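Local coordinates for protein condensin complex subunit 3 (Schizosaccharomyces pombe, PDB 5OQR) that serves as a regulatory subunit of the condensin complex, which is required to convert interphase chromatin into mitotic-like condensed chromosomes, at residues Glu256-Asp259 and Leu263-Leu266. Sequence-based numbering, arbitrary orientation.
Sequences ENAD and LELL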
ATOM      1  N   GLU A 256     -17.367 -12.011  17.687  1.00 55.61           N
ATOM      2  CA  GLU A 256     -18.663 -12.072  18.355  1.00 56.95           C
ATOM      3  C   GLU A 256     -19.745 -12.570  17.406  1.00 55.94           C
ATOM      4  O   GLU A 256     -20.567 -13.413  17.780  1.00 59.85           O
ATOM      5  CB  GLU A 256     -19.026 -10.692  18.905  1.00 63.23           C
ATOM      6  CG  GLU A 256     -19.836 -10.718  20.188  1.00 66.62           C
ATOM      7  CD  GLU A 256     -19.053 -11.284  21.356  1.00 76.18           C
ATOM      8  OE1 GLU A 256     -19.424 -12.367  21.855  1.00 83.68           O
ATOM      9  OE2 GLU A 256     -18.056 -10.653  21.765  1.00 82.50           O
ATOM     10  N   ASN A 257     -19.760 -12.060  16.173  1.00 53.52           N
ATOM     11  CA  ASN A 257     -20.732 -12.520  15.190  1.00 50.99           C
ATOM     12  C   ASN A 257     -20.565 -13.998  14.870  1.00 58.46           C
ATOM     13  O   ASN A 257     -21.513 -14.630  14.394  1.00 61.43           O
ATOM     14  CB  ASN A 257     -20.608 -11.700  13.905  1.00 53.22           C
ATOM     15  CG  ASN A 257     -20.702 -10.205  14.152  1.00 62.35           C
ATOM     16  OD1 ASN A 257     -19.941  -9.424  13.583  1.00 53.25           O
ATOM     17  ND2 ASN A 257     -21.634  -9.800  15.005  1.00 70.57           N
ATOM     18  N   ALA A 258     -19.381 -14.561  15.118  1.00 55.96           N
ATOM     19  CA  ALA A 258     -19.117 -15.975  14.889  1.00 50.17           C
ATOM     20  C   ALA A 258     -19.267 -16.801  16.161  1.00 59.81           C
ATOM     21  O   ALA A 258     -18.655 -17.866  16.286  1.00 57.87           O
ATOM     22  CB  ALA A 258     -17.720 -16.159  14.298  1.00 44.62           C
ATOM     23  N   ASP A 259     -20.067 -16.323  17.114  1.00 59.54           N
ATOM     24  CA  ASP A 259     -20.360 -17.065  18.338  1.00 58.88           C
ATOM     25  C   ASP A 259     -19.100 -17.328  19.155  1.00 61.31           C
ATOM     26  O   ASP A 259     -19.000 -18.340  19.852  1.00 54.03           O
ATOM     27  CB  ASP A 259     -21.068 -18.383  18.019  1.00 80.33           C
ATOM     28  CG  ASP A 259     -22.121 -18.232  16.938  1.00 94.71           C
ATOM     29  OD1 ASP A 259     -23.242 -17.782  17.253  1.00109.26           O
ATOM     30  OD2 ASP A 259     -21.826 -18.561  15.770  1.00 87.62           O
ATOM     31  N   LEU A 263     -12.916 -20.975  14.718  1.00 42.16           N
ATOM     32  CA  LEU A 263     -13.102 -21.827  13.548  1.00 35.34           C
ATOM     33  C   LEU A 263     -14.297 -21.371  12.721  1.00 41.13           C
ATOM     34  O   LEU A 263     -14.219 -21.290  11.490  1.00 38.25           O
ATOM     35  CB  LEU A 263     -13.281 -23.282  13.982  1.00 33.80           C
ATOM     36  CG  LEU A 263     -12.028 -24.051  14.402  1.00 33.08           C
ATOM     37  CD1 LEU A 263     -12.414 -25.447  14.858  1.00 33.26           C
ATOM     38  CD2 LEU A 263     -11.019 -24.128  13.271  1.00 35.53           C
ATOM     39  N   GLU A 264     -15.416 -21.071  13.381  1.00 48.48           N
ATOM     40  CA  GLU A 264     -16.601 -20.634  12.653  1.00 47.93           C
ATOM     41  C   GLU A 264     -16.329 -19.346  11.887  1.00 44.52           C
ATOM     42  O   GLU A 264     -16.851 -19.149  10.785  1.00 48.63           O
ATOM     43  CB  GLU A 264     -17.771 -20.451  13.618  1.00 58.25           C
ATOM     44  CG  GLU A 264     -19.092 -20.159  12.926  1.00 71.50           C
ATOM     45  CD  GLU A 264     -20.278 -20.240  13.868  1.00 84.37           C
ATOM     46  OE1 GLU A 264     -21.350 -19.704  13.520  1.00 96.16           O
ATOM     47  OE2 GLU A 264     -20.138 -20.839  14.955  1.00 84.97           O
ATOM     48  N   LEU A 265     -15.516 -18.456  12.458  1.00 39.02           N
ATOM     49  CA  LEU A 265     -15.107 -17.258  11.734  1.00 39.38           C
ATOM     50  C   LEU A 265     -14.250 -17.615  10.527  1.00 39.26           C
ATOM     51  O   LEU A 265     -14.431 -17.053   9.441  1.00 43.59           O
ATOM     52  CB  LEU A 265     -14.351 -16.316  12.673  1.00 44.69           C
ATOM     53  CG  LEU A 265     -13.854 -14.978  12.113  1.00 35.65           C
ATOM     54  CD1 LEU A 265     -13.718 -13.975  13.241  1.00 49.33           C
ATOM     55  CD2 LEU A 265     -12.518 -15.109  11.393  1.00 42.99           C
ATOM     56  N   LEU A 266     -13.304 -18.539  10.700  1.00 41.17           N
ATOM     57  CA  LEU A 266     -12.432 -18.924   9.596  1.00 40.45           C
ATOM     58  C   LEU A 266     -13.233 -19.484   8.429  1.00 42.83           C
ATOM     59  O   LEU A 266     -12.881 -19.267   7.264  1.00 43.39           O
ATOM     60  CB  LEU A 266     -11.405 -19.948  10.078  1.00 43.86           C
ATOM     61  CG  LEU A 266     -10.401 -19.455  11.120  1.00 36.02           C
ATOM     62  CD1 LEU A 266      -9.615 -20.620  11.693  1.00 36.62           C
ATOM     63  CD2 LEU A 266      -9.465 -18.430  10.517  1.00 35.86           C
TER
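Ala258 and Leu265 bring the two backbones together, their CA atoms 5.3 Å apart, where the chain leaves helix 240-257 and, after a short turn, re-enters a helix at 262-266. The first helix ends in a Schellman motif, in which Asp259, the C-prime residue with positive phi (61°), donates its N to Glu256 O. The reversal leaves the methyl of buried Ala258 directed at the short helix. There it lies against the backbone of Leu265 and the root of its side chain, with Ala258 CB 3.7 Å from Leu265 CB. Leu265 CG stands anti to the backbone N (chi1 -179°), and this carries the isobutyl end on past the alanine.

On the solvent side of this apolar touch, Glu264 stretches out in an extended chain, its CB and CG running past the carbonyl oxygen of Ala258, with CB 3.8 Å from that O. Its carboxylate meets that of Asp259, the two planes turned 36° apart, and both glutamate oxygens face one aspartate oxygen: Asp259 OD2 lies 2.6 Å from Glu264 OE1 and 3.0 Å from OE2. Arg220 makes long, weak ion pairs with both carboxylates, and its charge would probably offset part of their like charge. Replacing Glu264 with alanine would probably leave the Ala258 carbonyl less covered and deprive Arg220 of one weak acidic partner.

The contact thus closes the turn at the end of the fifth HEAT repeat. Leu265 continues inward onto Leu250 and Trp254 of helix 240-257, while Leu263 and Leu266 pack on Leu313 and Glu309 of helix 308-324, joining the short helix to both neighbours.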